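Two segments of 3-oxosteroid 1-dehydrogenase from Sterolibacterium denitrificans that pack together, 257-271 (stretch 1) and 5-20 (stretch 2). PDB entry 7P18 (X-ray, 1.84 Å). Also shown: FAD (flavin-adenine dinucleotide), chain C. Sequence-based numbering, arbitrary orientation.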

# COMPACT_ATOMS: atom_id res chain seq x y z
N THR A 257 -22.82 22.85 6.42
CA THR A 257 -21.96 22.62 7.61
C THR A 257 -22.80 22.10 8.77
O THR A 257 -23.96 22.51 8.95
CB THR A 257 -21.13 23.85 7.97
OG1 THR A 257 -22.08 24.86 8.27
CG2 THR A 257 -20.20 24.27 6.85
N LEU A 258 -22.21 21.18 9.53
CA LEU A 258 -22.82 20.54 10.71
C LEU A 258 -21.74 20.39 11.78
O LEU A 258 -20.60 19.91 11.43
CB LEU A 258 -23.42 19.20 10.30
CG LEU A 258 -24.03 18.38 11.43
CD1 LEU A 258 -25.17 19.14 12.11
CD2 LEU A 258 -24.51 17.05 10.91
N GLN A 259 -22.03 20.85 13.00
CA GLN A 259 -21.08 20.81 14.15
C GLN A 259 -21.31 19.51 14.88
O GLN A 259 -22.43 19.24 15.25
CB GLN A 259 -21.24 21.99 15.12
CG GLN A 259 -21.05 23.33 14.44
CD GLN A 259 -20.16 24.25 15.24
OE1 GLN A 259 -20.26 24.33 16.46
NE2 GLN A 259 -19.24 24.91 14.55
N LEU A 260 -20.25 18.71 15.07
CA LEU A 260 -20.33 17.41 15.76
C LEU A 260 -19.45 17.47 17.01
O LEU A 260 -18.34 17.97 16.91
CB LEU A 260 -19.84 16.32 14.80
CG LEU A 260 -20.68 16.12 13.54
CD1 LEU A 260 -20.08 15.03 12.67
CD2 LEU A 260 -22.11 15.74 13.89
N THR A 261 -19.95 16.98 18.14
CA THR A 261 -19.19 17.01 19.41
C THR A 261 -18.62 15.63 19.68
O THR A 261 -19.37 14.64 19.57
CB THR A 261 -20.08 17.50 20.57
OG1 THR A 261 -20.43 18.85 20.26
CG2 THR A 261 -19.38 17.47 21.91
N ALA A 262 -17.34 15.59 20.07
CA ALA A 262 -16.65 14.37 20.54
C ALA A 262 -16.32 14.57 22.02
O ALA A 262 -15.45 15.39 22.29
CB ALA A 262 -15.39 14.10 19.73
N ARG A 263 -17.01 13.87 22.91
CA ARG A 263 -16.78 14.01 24.38
C ARG A 263 -15.36 13.56 24.74
O ARG A 263 -14.77 14.18 25.63
CB ARG A 263 -17.76 13.14 25.16
CG ARG A 263 -19.22 13.45 24.89
CD ARG A 263 -20.09 12.89 25.99
NE ARG A 263 -21.51 12.90 25.63
CZ ARG A 263 -22.16 11.93 25.01
NH1 ARG A 263 -21.54 10.83 24.60
NH2 ARG A 263 -23.45 12.07 24.77
N ARG A 264 -14.84 12.51 24.09
CA ARG A 264 -13.61 11.80 24.53
C ARG A 264 -12.48 11.98 23.51
O ARG A 264 -11.33 12.17 23.94
CB ARG A 264 -13.95 10.34 24.82
CG ARG A 264 -15.03 10.19 25.88
CD ARG A 264 -14.46 10.47 27.25
NE ARG A 264 -13.64 9.34 27.66
CZ ARG A 264 -14.12 8.18 28.11
NH1 ARG A 264 -15.43 7.99 28.23
NH2 ARG A 264 -13.28 7.21 28.44
N GLY A 265 -12.77 11.92 22.20
CA GLY A 265 -11.67 12.09 21.24
C GLY A 265 -12.10 12.09 19.80
O GLY A 265 -13.13 11.51 19.46
N VAL A 266 -11.27 12.74 18.99
CA VAL A 266 -11.35 12.76 17.51
C VAL A 266 -10.14 11.99 17.00
O VAL A 266 -9.02 12.40 17.36
CB VAL A 266 -11.35 14.19 16.97
CG1 VAL A 266 -11.18 14.24 15.46
CG2 VAL A 266 -12.60 14.94 17.42
N VAL A 267 -10.38 10.98 16.18
CA VAL A 267 -9.29 10.19 15.55
C VAL A 267 -9.22 10.59 14.08
O VAL A 267 -10.20 10.32 13.35
CB VAL A 267 -9.52 8.68 15.71
CG1 VAL A 267 -8.39 7.88 15.08
CG2 VAL A 267 -9.72 8.32 17.17
N LEU A 268 -8.11 11.22 13.68
CA LEU A 268 -7.86 11.57 12.26
C LEU A 268 -7.26 10.36 11.56
O LEU A 268 -6.05 10.08 11.78
CB LEU A 268 -6.94 12.78 12.19
CG LEU A 268 -7.49 14.04 12.88
CD1 LEU A 268 -6.51 15.17 12.75
CD2 LEU A 268 -8.88 14.43 12.35
N GLY A 269 -8.04 9.68 10.74
CA GLY A 269 -7.58 8.59 9.87
C GLY A 269 -8.00 8.81 8.41
O GLY A 269 -8.55 7.89 7.81
N ALA A 270 -7.70 9.99 7.89
CA ALA A 270 -8.21 10.47 6.59
C ALA A 270 -7.19 10.26 5.49
O ALA A 270 -7.40 10.84 4.41
CB ALA A 270 -8.56 11.93 6.72
N GLY A 271 -6.10 9.55 5.76
CA GLY A 271 -5.04 9.36 4.75
C GLY A 271 -4.16 10.56 4.55
O GLY A 271 -4.20 11.48 5.40
PA FAD C . -7.01 5.34 3.30
O1A FAD C . -7.07 3.85 3.30
O2A FAD C . -6.85 5.92 1.92
O5B FAD C . -8.35 5.86 3.98
C5B FAD C . -8.54 7.29 4.13
C4B FAD C . -10.00 7.58 3.95
O4B FAD C . -10.27 8.93 4.43
C3B FAD C . -10.52 7.53 2.50
O3B FAD C . -11.69 6.72 2.40
C2B FAD C . -10.79 9.00 2.16
O2B FAD C . -11.75 9.17 1.13
C1B FAD C . -11.14 9.57 3.53
N9A FAD C . -10.98 11.02 3.65
C8A FAD C . -10.07 11.84 3.05
N7A FAD C . -10.29 13.13 3.31
C5A FAD C . -11.38 13.13 4.17
C6A FAD C . -12.10 14.17 4.80
N6A FAD C . -11.85 15.47 4.63
N1A FAD C . -13.14 13.81 5.59
C2A FAD C . -13.41 12.51 5.73
N3A FAD C . -12.86 11.45 5.13
C4A FAD C . -11.82 11.84 4.37
N1 FAD C . 0.06 -1.06 2.37
C2 FAD C . 0.28 -2.12 3.18
O2 FAD C . 0.75 -1.96 4.32
N3 FAD C . -0.04 -3.36 2.81
C4 FAD C . -0.33 -3.69 1.50
O4 FAD C . -0.71 -4.83 1.26
C4X FAD C . -0.53 -2.62 0.59
N5 FAD C . -0.85 -2.89 -0.66
C5X FAD C . -1.12 -1.83 -1.49
C6 FAD C . -1.55 -2.08 -2.81
C7 FAD C . -1.97 -1.06 -3.66
C7M FAD C . -2.46 -1.36 -5.06
C8 FAD C . -2.00 0.26 -3.16
C8M FAD C . -2.48 1.39 -4.05
C9 FAD C . -1.50 0.53 -1.90
C9A FAD C . -1.10 -0.50 -1.02
N10 FAD C . -0.61 -0.25 0.27
C10 FAD C . -0.33 -1.30 1.13
C1' FAD C . -0.62 1.11 0.83
C2' FAD C . -1.90 1.31 1.67
O2' FAD C . -3.09 1.00 0.94
C3' FAD C . -2.01 2.73 2.25
O3' FAD C . -0.75 3.22 2.69
C4' FAD C . -3.05 2.77 3.36
O4' FAD C . -4.26 2.24 2.84
C5' FAD C . -3.28 4.15 3.93
O5' FAD C . -4.36 4.01 4.88
P FAD C . -5.05 5.31 5.49
O1P FAD C . -6.08 4.73 6.36
O2P FAD C . -4.09 6.30 5.96
O3P FAD C . -5.82 5.96 4.20
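Stretch 2, residues 5-20: TNTYDVIVVGSGAGAM

Stretch 2 lies alongside stretch 1 as a parallel β-neighbour: extended at Thr7-Tyr8, cornered at Asp9, extended again through Val10-Val13, then looped to a helix that starts at Ala17, with Gly16 as N-cap. Strand 10-13 runs at 14° to strand 265-268, 4.8 Å away at closest approach, but at 121° to strand 257-262, because the chain of stretch 1 also turns, at Arg263 and Arg264. Bridged CA pairs are Thr261-Thr7 (4.5 Å), Ala262-Tyr8 (5.2 Å), Gly265-Val10 (5.0 Å), Val266-Ile11 (5.0 Å), Val267-Val12 (4.7 Å) and Leu268-Val13 (5.1 Å); a β-bulge between Ala262 and Gly265 shifts the register by one.

Backbone hydrogen bonds before the corner join Thr261 N to Asn6 O (2.8 Å), Tyr8 N to Thr261 O (2.9 Å) and Arg263 N to Tyr8 O (2.8 Å). At the bulge Asp9 O accepts from both Arg264 N (2.8 Å) and Gly265 N (3.1 Å). Beyond it the ladder resumes with Ile11 N to Gly265 O (3.1 Å), Val267 N to Ile11 O (3.0 Å), Val13 N to Val267 O (2.8 Å) and Gly269 N to Val13 O (2.8 Å).

The corner also carries a salt bridge, Arg263 NH1 to Asp9 OD1 (2.9 Å), with Thr7 CG2 over one face of the guanidinium.

Apolar packing centres on Ile11, whose CD1 reaches Leu260 CB (3.6 Å) and Ala262 CB (3.9 Å). On the same face, Val13 CG2 meets Leu268 CD2 (4.0 Å); on the other, Val267 CG2 meets Val10 CG1 (4.2 Å).

Gly14 follows with phi/psi 109/154 and its CA 3.5 Å from Gly269 O; a CB there would clash with that oxygen. Water 2 links Gly269 O (2.8 Å), Ala19 N (3.1 Å) and FAD O1P (2.7 Å), tying both stretches to the cofactor.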

# COMPACT_ATOMS: atom_id res chain seq x y z
N THR A 5 -27.76 14.65 19.64
CA THR A 5 -27.92 13.71 18.49
C THR A 5 -26.70 13.84 17.55
O THR A 5 -26.52 13.00 16.64
CB THR A 5 -29.27 13.97 17.79
OG1 THR A 5 -29.14 15.10 16.94
CG2 THR A 5 -30.41 14.20 18.76
N ASN A 6 -25.90 14.88 17.78
CA ASN A 6 -24.63 15.17 17.07
C ASN A 6 -23.45 15.09 18.04
O ASN A 6 -22.42 15.69 17.78
CB ASN A 6 -24.76 16.54 16.41
CG ASN A 6 -25.68 16.46 15.21
OD1 ASN A 6 -25.78 15.41 14.57
ND2 ASN A 6 -26.38 17.55 14.92
N THR A 7 -23.64 14.38 19.15
CA THR A 7 -22.61 14.15 20.19
C THR A 7 -22.32 12.66 20.31
O THR A 7 -23.28 11.87 20.47
CB THR A 7 -23.03 14.73 21.54
OG1 THR A 7 -23.38 16.09 21.31
CG2 THR A 7 -21.90 14.70 22.55
N TYR A 8 -21.04 12.32 20.23
CA TYR A 8 -20.53 10.94 20.44
C TYR A 8 -19.33 11.02 21.38
O TYR A 8 -18.74 12.10 21.53
CB TYR A 8 -20.17 10.32 19.08
CG TYR A 8 -21.31 10.30 18.08
CD1 TYR A 8 -21.62 11.41 17.31
CD2 TYR A 8 -22.08 9.16 17.90
CE1 TYR A 8 -22.66 11.39 16.40
CE2 TYR A 8 -23.11 9.12 16.98
CZ TYR A 8 -23.41 10.25 16.24
OH TYR A 8 -24.42 10.20 15.33
N ASP A 9 -18.95 9.89 21.97
CA ASP A 9 -17.67 9.80 22.73
C ASP A 9 -16.52 10.02 21.74
O ASP A 9 -15.64 10.89 21.99
CB ASP A 9 -17.59 8.47 23.47
CG ASP A 9 -18.62 8.36 24.58
OD1 ASP A 9 -19.00 9.42 25.08
OD2 ASP A 9 -19.00 7.23 24.91
N VAL A 10 -16.57 9.32 20.61
CA VAL A 10 -15.45 9.27 19.63
C VAL A 10 -16.00 9.57 18.22
O VAL A 10 -16.94 8.89 17.79
CB VAL A 10 -14.75 7.91 19.70
CG1 VAL A 10 -13.66 7.79 18.65
CG2 VAL A 10 -14.17 7.65 21.09
N ILE A 11 -15.39 10.54 17.53
CA ILE A 11 -15.63 10.71 16.09
C ILE A 11 -14.35 10.33 15.33
O ILE A 11 -13.30 10.92 15.59
CB ILE A 11 -16.13 12.12 15.76
CG1 ILE A 11 -17.33 12.51 16.62
CG2 ILE A 11 -16.46 12.18 14.28
CD1 ILE A 11 -17.68 13.95 16.53
N VAL A 12 -14.48 9.39 14.40
CA VAL A 12 -13.36 8.91 13.53
C VAL A 12 -13.52 9.54 12.16
O VAL A 12 -14.59 9.34 11.55
CB VAL A 12 -13.37 7.38 13.45
CG1 VAL A 12 -12.29 6.86 12.54
CG2 VAL A 12 -13.25 6.74 14.85
N VAL A 13 -12.53 10.28 11.72
CA VAL A 13 -12.50 10.90 10.36
C VAL A 13 -11.76 9.99 9.39
O VAL A 13 -10.54 9.77 9.56
CB VAL A 13 -11.89 12.29 10.43
CG1 VAL A 13 -11.90 12.96 9.06
CG2 VAL A 13 -12.60 13.13 11.47
N GLY A 14 -12.49 9.50 8.38
CA GLY A 14 -11.98 8.60 7.34
C GLY A 14 -12.54 7.22 7.54
O GLY A 14 -12.89 6.89 8.66
N SER A 15 -12.65 6.41 6.49
CA SER A 15 -13.05 4.99 6.58
C SER A 15 -12.02 4.09 5.93
O SER A 15 -12.41 3.05 5.42
CB SER A 15 -14.45 4.73 6.04
OG SER A 15 -14.49 5.01 4.66
N GLY A 16 -10.71 4.39 6.05
CA GLY A 16 -9.69 3.37 5.76
C GLY A 16 -9.70 2.29 6.83
O GLY A 16 -10.51 2.37 7.75
N ALA A 17 -8.82 1.32 6.73
CA ALA A 17 -8.79 0.16 7.65
C ALA A 17 -8.45 0.66 9.07
O ALA A 17 -9.09 0.20 10.05
CB ALA A 17 -7.79 -0.83 7.14
N GLY A 18 -7.47 1.54 9.20
CA GLY A 18 -7.06 2.09 10.52
C GLY A 18 -8.26 2.72 11.22
O GLY A 18 -8.55 2.41 12.41
N ALA A 19 -9.00 3.55 10.50
CA ALA A 19 -10.18 4.28 11.02
C ALA A 19 -11.26 3.29 11.46
O ALA A 19 -11.78 3.46 12.57
CB ALA A 19 -10.69 5.27 9.99
N MET A 20 -11.60 2.30 10.63
CA MET A 20 -12.70 1.38 10.93
C MET A 20 -12.30 0.45 12.10
O MET A 20 -13.18 0.16 12.97
CB MET A 20 -13.10 0.60 9.67
CG MET A 20 -13.78 1.52 8.59
SD MET A 20 -14.71 0.54 7.33
CE MET A 20 -13.36 -0.03 6.31
O HOH W 1 -22.56 19.12 18.23
O HOH W 2 -8.19 5.11 7.94